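Long-range contacts in transcriptional regulator, MarR family, putative (Bacillus cereus, PDB 3BJA), which probably binds DNA and regulates transcription: residues K47-K52 / Q86-V91; Y76-K81 / L90-K95. One frame throughout, in Å; residues are numbered along the deposited sequence.

Contact 1: residues K47-K52 / Q86-V91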
ATOM      1  N   LYS A  47     -12.174 -21.904   5.267  1.00 79.96           N
ATOM      2  CA  LYS A  47     -11.941 -21.516   6.638  1.00 80.14           C
ATOM      3  C   LYS A  47     -10.425 -21.642   6.852  1.00 81.35           C
ATOM      4  O   LYS A  47      -9.903 -22.754   6.951  1.00 83.58           O
ATOM      5  CB  LYS A  47     -12.750 -22.441   7.561  1.00 79.43           C
ATOM      6  CG  LYS A  47     -12.690 -22.162   9.043  1.00 78.38           C
ATOM      7  CD  LYS A  47     -13.422 -23.243   9.849  1.00 80.80           C
ATOM      8  CE  LYS A  47     -14.944 -23.227   9.672  1.00 82.72           C
ATOM      9  NZ  LYS A  47     -15.631 -24.349  10.378  1.00 81.78           N
ATOM     10  N   VAL A  48      -9.724 -20.506   6.837  1.00 80.93           N
ATOM     11  CA  VAL A  48      -8.263 -20.453   7.080  1.00 80.52           C
ATOM     12  C   VAL A  48      -7.964 -19.891   8.481  1.00 80.53           C
ATOM     13  O   VAL A  48      -8.874 -19.458   9.203  1.00 80.52           O
ATOM     14  CB  VAL A  48      -7.499 -19.638   5.992  1.00 80.27           C
ATOM     15  CG1 VAL A  48      -7.584 -20.346   4.629  1.00 78.55           C
ATOM     16  CG2 VAL A  48      -8.004 -18.198   5.908  1.00 80.37           C
ATOM     17  N   SER A  49      -6.692 -19.951   8.867  1.00 78.74           N
ATOM     18  CA  SER A  49      -6.240 -19.403  10.140  1.00 78.12           C
ATOM     19  C   SER A  49      -5.982 -17.906   9.989  1.00 78.61           C
ATOM     20  O   SER A  49      -5.797 -17.399   8.872  1.00 78.05           O
ATOM     21  CB  SER A  49      -4.951 -20.096  10.618  1.00 77.99           C
ATOM     22  OG  SER A  49      -3.833 -19.773   9.794  1.00 71.84           O
HETATM   23  N   MSE A  50      -5.964 -17.213  11.126  1.00 79.30           N
HETATM   24  CA  MSE A  50      -5.599 -15.795  11.174  1.00 81.03           C
HETATM   25  C   MSE A  50      -4.229 -15.548  10.553  1.00 82.41           C
HETATM   26  O   MSE A  50      -4.058 -14.569   9.826  1.00 82.35           O
HETATM   27  CB  MSE A  50      -5.621 -15.250  12.618  1.00 81.23           C
HETATM   28  CG  MSE A  50      -6.949 -14.636  12.983  1.00 84.36           C
HETATM   29 SE   MSE A  50      -7.042 -12.908  12.102  0.75 78.26          SE
HETATM   30  CE  MSE A  50      -6.031 -11.917  13.457  1.00 78.71           C
ATOM     31  N   SER A  51      -3.277 -16.445  10.838  1.00 83.52           N
ATOM     32  CA  SER A  51      -1.926 -16.370  10.283  1.00 84.59           C
ATOM     33  C   SER A  51      -1.982 -16.552   8.770  1.00 84.78           C
ATOM     34  O   SER A  51      -1.466 -15.706   8.053  1.00 83.69           O
ATOM     35  CB  SER A  51      -0.983 -17.391  10.942  1.00 84.40           C
ATOM     36  OG  SER A  51      -0.858 -17.143  12.332  1.00 77.94           O
ATOM     37  N   LYS A  52      -2.647 -17.617   8.296  1.00 87.79           N
ATOM     38  CA  LYS A  52      -2.845 -17.835   6.833  1.00 89.44           C
ATOM     39  C   LYS A  52      -3.446 -16.635   6.116  1.00 89.48           C
ATOM     40  O   LYS A  52      -3.032 -16.328   5.004  1.00 89.52           O
ATOM     41  CB  LYS A  52      -3.677 -19.099   6.486  1.00 92.55           C
ATOM     42  CG  LYS A  52      -2.867 -20.260   5.910  1.00 98.75           C
ATOM     43  CD  LYS A  52      -2.428 -19.943   4.464  1.00102.31           C
ATOM     44  CE  LYS A  52      -1.528 -21.021   3.891  1.00104.16           C
ATOM     45  NZ  LYS A  52      -0.999 -20.630   2.553  1.00106.50           N
ATOM     46  N   GLN A  86      -5.723 -24.543  20.596  1.00 90.61           N
ATOM     47  CA  GLN A  86      -6.455 -23.459  21.297  1.00 89.77           C
ATOM     48  C   GLN A  86      -5.885 -22.040  21.136  1.00 88.66           C
ATOM     49  O   GLN A  86      -6.627 -21.065  21.263  1.00 88.80           O
ATOM     50  CB  GLN A  86      -6.578 -23.773  22.799  1.00 90.91           C
ATOM     51  N   ARG A  87      -4.590 -21.926  20.836  1.00 87.54           N
ATOM     52  CA  ARG A  87      -3.926 -20.625  20.633  1.00 86.27           C
ATOM     53  C   ARG A  87      -4.027 -20.130  19.152  1.00 85.52           C
ATOM     54  O   ARG A  87      -3.319 -19.182  18.765  1.00 85.07           O
ATOM     55  CB  ARG A  87      -2.460 -20.737  21.125  1.00 87.67           C
ATOM     56  CG  ARG A  87      -1.742 -19.422  21.518  1.00 87.60           C
ATOM     57  CD  ARG A  87      -0.444 -19.700  22.286  1.00 84.33           C
ATOM     58  N   GLU A  88      -4.918 -20.755  18.355  1.00 84.42           N
ATOM     59  CA  GLU A  88      -5.155 -20.453  16.924  1.00 81.94           C
ATOM     60  C   GLU A  88      -6.631 -20.086  16.669  1.00 78.28           C
ATOM     61  O   GLU A  88      -7.533 -20.760  17.179  1.00 76.55           O
ATOM     62  CB  GLU A  88      -4.810 -21.685  16.075  1.00 82.29           C
ATOM     63  CG  GLU A  88      -4.749 -21.434  14.567  1.00 84.65           C
ATOM     64  CD  GLU A  88      -4.471 -22.698  13.773  1.00 85.57           C
ATOM     65  OE1 GLU A  88      -5.241 -23.680  13.925  1.00 93.83           O
ATOM     66  OE2 GLU A  88      -3.505 -22.691  12.970  1.00 91.08           O
ATOM     67  N   THR A  89      -6.849 -19.057  15.846  1.00 75.51           N
ATOM     68  CA  THR A  89      -8.176 -18.558  15.478  1.00 74.20           C
ATOM     69  C   THR A  89      -8.431 -18.832  13.997  1.00 72.26           C
ATOM     70  O   THR A  89      -7.628 -18.428  13.153  1.00 70.63           O
ATOM     71  CB  THR A  89      -8.280 -17.037  15.720  1.00 72.56           C
ATOM     72  OG1 THR A  89      -7.964 -16.754  17.078  1.00 72.55           O
ATOM     73  CG2 THR A  89      -9.685 -16.521  15.436  1.00 69.86           C
ATOM     74  N   LEU A  90      -9.540 -19.514  13.698  1.00 71.14           N
ATOM     75  CA  LEU A  90      -9.969 -19.798  12.313  1.00 70.79           C
ATOM     76  C   LEU A  90     -10.953 -18.710  11.906  1.00 69.07           C
ATOM     77  O   LEU A  90     -11.782 -18.313  12.729  1.00 67.22           O
ATOM     78  CB  LEU A  90     -10.654 -21.162  12.216  1.00 71.29           C
ATOM     79  CG  LEU A  90      -9.813 -22.388  12.582  1.00 74.21           C
ATOM     80  CD1 LEU A  90     -10.685 -23.637  12.774  1.00 72.34           C
ATOM     81  CD2 LEU A  90      -8.706 -22.612  11.547  1.00 74.91           C
ATOM     82  N   VAL A  91     -10.868 -18.248  10.653  1.00 67.61           N
ATOM     83  CA  VAL A  91     -11.729 -17.174  10.117  1.00 67.34           C
ATOM     84  C   VAL A  91     -12.395 -17.611   8.800  1.00 67.48           C
ATOM     85  O   VAL A  91     -11.801 -18.332   7.997  1.00 66.33           O
ATOM     86  CB  VAL A  91     -10.919 -15.881   9.835  1.00 67.24           C
ATOM     87  CG1 VAL A  91     -11.858 -14.699   9.599  1.00 64.07           C
ATOM     88  CG2 VAL A  91      -9.983 -15.558  10.987  1.00 69.67           C
TER
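V48 and S49 pair with V91 and L90 as a very short antiparallel edge of a three-stranded sheet, at the protein surface where strand 48-49 runs into helix 50-56. Two bridges define the register: V48 with V91 is a hydrogen-bonded pair, S49 with L90 a non-hydrogen-bonded one. V91 N donates to V48 O at 2.7 Å, nearly straight at 171°; the return bond from V48 N to V91 O is weak, bent to 132°. M50 N, already in the helix, gives its hydrogen to T89 O at 2.9 Å, which carries the pairing one step past the strand. Just before it, S49 is the N-cap residue, its OG accepting from K52 N at 2.9 Å.

Side chains add to the backbone pairing. M50, a selenomethionine, lays CG against V91 CG2 (3.7 Å) and T89 CB; its chain then bends at chi2 and chi3 and its end leads away from strand 89-93, and M64 and T65 of helix 64-73 also touch it. K47, with CG anti to the backbone N (chi1 -177°), crosses L90 obliquely, CG to L90 CB at 3.9 Å, while its NZ forms a salt bridge with E80. E88 brings OE2 within 3.8 Å of S49 CB, and its OE1 is hydrogen-bonded to N82 ND2. Such a short strand leading into a helix and pairing with the hairpin is characteristic of the MarR-type winged helix-turn-helix.

Contact 2: residues Y76-K81 / L90-K95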
ATOM      1  N   TYR A  76     -19.813  -9.649   8.253  1.00 69.54           N
ATOM      2  CA  TYR A  76     -19.184 -10.157   7.037  1.00 69.63           C
ATOM      3  C   TYR A  76     -18.431 -11.464   7.297  1.00 69.39           C
ATOM      4  O   TYR A  76     -18.544 -12.398   6.511  1.00 69.32           O
ATOM      5  CB  TYR A  76     -18.213  -9.142   6.448  1.00 71.56           C
ATOM      6  CG  TYR A  76     -18.799  -7.786   6.102  1.00 74.45           C
ATOM      7  CD1 TYR A  76     -19.808  -7.653   5.136  1.00 74.50           C
ATOM      8  CD2 TYR A  76     -18.299  -6.615   6.695  1.00 78.87           C
ATOM      9  CE1 TYR A  76     -20.337  -6.380   4.801  1.00 74.78           C
ATOM     10  CE2 TYR A  76     -18.812  -5.343   6.360  1.00 79.22           C
ATOM     11  CZ  TYR A  76     -19.829  -5.234   5.419  1.00 76.28           C
ATOM     12  OH  TYR A  76     -20.305  -3.983   5.117  1.00 74.75           O
ATOM     13  N   VAL A  77     -17.647 -11.507   8.381  1.00 70.43           N
ATOM     14  CA  VAL A  77     -16.826 -12.678   8.757  1.00 68.91           C
ATOM     15  C   VAL A  77     -17.189 -13.225  10.134  1.00 69.12           C
ATOM     16  O   VAL A  77     -17.779 -12.520  10.956  1.00 69.42           O
ATOM     17  CB  VAL A  77     -15.304 -12.353   8.763  1.00 69.18           C
ATOM     18  CG1 VAL A  77     -14.870 -11.753   7.424  1.00 66.28           C
ATOM     19  CG2 VAL A  77     -14.928 -11.415   9.924  1.00 63.31           C
HETATM   20  N   MSE A  78     -16.816 -14.488  10.359  1.00 70.16           N
HETATM   21  CA  MSE A  78     -17.020 -15.207  11.627  1.00 69.50           C
HETATM   22  C   MSE A  78     -15.698 -15.856  12.053  1.00 69.84           C
HETATM   23  O   MSE A  78     -15.026 -16.484  11.230  1.00 70.53           O
HETATM   24  CB  MSE A  78     -18.089 -16.280  11.451  1.00 69.15           C
HETATM   25  CG  MSE A  78     -18.413 -17.101  12.692  1.00 70.33           C
HETATM   26 SE   MSE A  78     -18.848 -16.011  14.252  0.75 70.63          SE
HETATM   27  CE  MSE A  78     -20.518 -15.182  13.617  1.00 69.00           C
ATOM     28  N   THR A  79     -15.338 -15.690  13.326  1.00 69.35           N
ATOM     29  CA  THR A  79     -14.105 -16.245  13.901  1.00 69.14           C
ATOM     30  C   THR A  79     -14.423 -17.258  15.014  1.00 71.10           C
ATOM     31  O   THR A  79     -15.415 -17.114  15.751  1.00 68.01           O
ATOM     32  CB  THR A  79     -13.140 -15.139  14.417  1.00 68.66           C
ATOM     33  OG1 THR A  79     -13.688 -14.479  15.560  1.00 61.87           O
ATOM     34  CG2 THR A  79     -12.850 -14.103  13.307  1.00 66.21           C
ATOM     35  N   GLU A  80     -13.565 -18.274  15.115  1.00 74.24           N
ATOM     36  CA  GLU A  80     -13.696 -19.340  16.108  1.00 77.43           C
ATOM     37  C   GLU A  80     -12.334 -19.972  16.433  1.00 79.02           C
ATOM     38  O   GLU A  80     -11.458 -20.041  15.566  1.00 79.15           O
ATOM     39  CB  GLU A  80     -14.674 -20.410  15.598  1.00 76.95           C
ATOM     40  CG  GLU A  80     -14.208 -21.174  14.336  1.00 79.52           C
ATOM     41  CD  GLU A  80     -15.258 -22.128  13.742  1.00 80.07           C
ATOM     42  OE1 GLU A  80     -16.456 -22.093  14.131  1.00 78.16           O
ATOM     43  OE2 GLU A  80     -14.859 -22.914  12.853  1.00 83.21           O
ATOM     44  N   LYS A  81     -12.175 -20.433  17.676  1.00 81.31           N
ATOM     45  CA  LYS A  81     -10.949 -21.104  18.109  1.00 83.80           C
ATOM     46  C   LYS A  81     -10.905 -22.507  17.495  1.00 85.25           C
ATOM     47  O   LYS A  81     -11.925 -23.207  17.485  1.00 84.39           O
ATOM     48  CB  LYS A  81     -10.876 -21.194  19.640  1.00 82.28           C
ATOM     49  N   LEU A  90      -9.540 -19.514  13.698  1.00 71.14           N
ATOM     50  CA  LEU A  90      -9.969 -19.798  12.313  1.00 70.79           C
ATOM     51  C   LEU A  90     -10.953 -18.710  11.906  1.00 69.07           C
ATOM     52  O   LEU A  90     -11.782 -18.313  12.729  1.00 67.22           O
ATOM     53  CB  LEU A  90     -10.654 -21.162  12.216  1.00 71.29           C
ATOM     54  CG  LEU A  90      -9.813 -22.388  12.582  1.00 74.21           C
ATOM     55  CD1 LEU A  90     -10.685 -23.637  12.774  1.00 72.34           C
ATOM     56  CD2 LEU A  90      -8.706 -22.612  11.547  1.00 74.91           C
ATOM     57  N   VAL A  91     -10.868 -18.248  10.653  1.00 67.61           N
ATOM     58  CA  VAL A  91     -11.729 -17.174  10.117  1.00 67.34           C
ATOM     59  C   VAL A  91     -12.395 -17.611   8.800  1.00 67.48           C
ATOM     60  O   VAL A  91     -11.801 -18.332   7.997  1.00 66.33           O
ATOM     61  CB  VAL A  91     -10.919 -15.881   9.835  1.00 67.24           C
ATOM     62  CG1 VAL A  91     -11.858 -14.699   9.599  1.00 64.07           C
ATOM     63  CG2 VAL A  91      -9.983 -15.558  10.987  1.00 69.67           C
ATOM     64  N   TYR A  92     -13.623 -17.154   8.574  1.00 68.61           N
ATOM     65  CA  TYR A  92     -14.375 -17.501   7.359  1.00 68.44           C
ATOM     66  C   TYR A  92     -15.514 -16.528   7.083  1.00 69.18           C
ATOM     67  O   TYR A  92     -15.953 -15.808   7.987  1.00 68.63           O
ATOM     68  CB  TYR A  92     -14.895 -18.957   7.426  1.00 66.38           C
ATOM     69  CG  TYR A  92     -15.805 -19.293   8.588  1.00 65.84           C
ATOM     70  CD1 TYR A  92     -15.282 -19.520   9.872  1.00 67.24           C
ATOM     71  CD2 TYR A  92     -17.192 -19.442   8.408  1.00 62.48           C
ATOM     72  CE1 TYR A  92     -16.120 -19.845  10.967  1.00 63.03           C
ATOM     73  CE2 TYR A  92     -18.043 -19.780   9.494  1.00 61.56           C
ATOM     74  CZ  TYR A  92     -17.498 -19.977  10.770  1.00 66.08           C
ATOM     75  OH  TYR A  92     -18.309 -20.308  11.843  1.00 66.49           O
ATOM     76  N   LEU A  93     -15.959 -16.502   5.823  1.00 69.67           N
ATOM     77  CA  LEU A  93     -17.092 -15.664   5.412  1.00 67.96           C
ATOM     78  C   LEU A  93     -18.410 -16.212   5.933  1.00 67.08           C
ATOM     79  O   LEU A  93     -18.606 -17.424   5.980  1.00 65.77           O
ATOM     80  CB  LEU A  93     -17.203 -15.550   3.881  1.00 68.01           C
ATOM     81  CG  LEU A  93     -16.186 -14.690   3.136  1.00 67.96           C
ATOM     82  CD1 LEU A  93     -16.488 -14.740   1.646  1.00 67.13           C
ATOM     83  CD2 LEU A  93     -16.201 -13.248   3.626  1.00 60.12           C
ATOM     84  N   THR A  94     -19.299 -15.297   6.315  1.00 67.35           N
ATOM     85  CA  THR A  94     -20.663 -15.620   6.712  1.00 68.07           C
ATOM     86  C   THR A  94     -21.491 -15.575   5.418  1.00 69.39           C
ATOM     87  O   THR A  94     -20.962 -15.211   4.344  1.00 67.73           O
ATOM     88  CB  THR A  94     -21.240 -14.577   7.692  1.00 67.92           C
ATOM     89  OG1 THR A  94     -21.317 -13.298   7.042  1.00 68.78           O
ATOM     90  CG2 THR A  94     -20.378 -14.470   8.958  1.00 68.92           C
ATOM     91  N   LYS A  95     -22.784 -15.917   5.527  1.00 69.76           N
ATOM     92  CA  LYS A  95     -23.704 -15.868   4.380  1.00 69.49           C
ATOM     93  C   LYS A  95     -23.766 -14.434   3.808  1.00 69.44           C
ATOM     94  O   LYS A  95     -23.652 -14.253   2.585  1.00 68.06           O
ATOM     95  CB  LYS A  95     -25.090 -16.391   4.762  1.00 68.97           C
ATOM     96  CG  LYS A  95     -26.019 -16.627   3.568  1.00 70.68           C
ATOM     97  CD  LYS A  95     -27.266 -17.423   3.996  1.00 70.75           C
ATOM     98  CE  LYS A  95     -28.279 -17.570   2.872  1.00 71.72           C
ATOM     99  NZ  LYS A  95     -29.536 -18.254   3.339  1.00 71.91           N
TER
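T79 CG2 meets V91 CG1 at 3.9 Å on the inward face of the wing, the beta hairpin of the winged helix-turn-helix, where T79 and V91 lie side by side and point the same way. V77 and V91 continue this apolar centre toward L42 of helix 33-44, and T79 also touches I68 of helix 64-73. Strands 77-81 and 90-93 run antiparallel, their axes 4.7 Å apart at closest approach. M78-Y92 and E80-L90 are hydrogen-bonded pairs, each with bonds in both directions; V77-L93 and T79-V91 are the non-hydrogen-bonded pairs.

On the other face M78 and Y92 lie side by side. M78, a selenomethionine with CG anti to its backbone N (chi1 -180°), sets CB over one face of the tyrosine ring, 4.1 Å from the centroid and shifted toward the rim, while its CG reaches CZ. M78 CB also touches T94 CG2.

At the polar edge E80 crosses Y92 at about a right angle, its carboxylate plane turned 57° from the ring. The Y92 hydroxyl gives only a weak bond to E80 OE1, OH to OE1 3.4 Å; E80 OE2 has its salt bridge with K47. At the far end of the hairpin T94 is the N-cap of helix 95-116, its OG1 hydrogen-bonded to G75 O and, as the cap, to G97 N. T94 N donates almost straight to Y76 O at 3.0 Å, the donor tilted 30° from the carbonyl plane.

How the contacts relate
After helices 2-25 and 33-44 the chain reaches segment 47-52, completes helix 50-56 and passes through helix 64-73 and the first hairpin strand before contact 1 closes this long loop at 86-91. Contact 2 closes the much shorter hairpin between 76-81 and 90-95. The loops overlap without nesting: segment 76-81 begins inside the first, whereas 90-95 ends beyond it. L90 and V91 belong to both contacts, which makes strand 89-93 the central strand, with 48-49 and 77-81 flanking it. K47, just before strand 48-49, reaches across strand 89-93 to E80 of strand 77-81, its CE packed on Y92 CD1. Contact 2 holds the hairpin together, and contact 1 joins it to the start of helix 50-56.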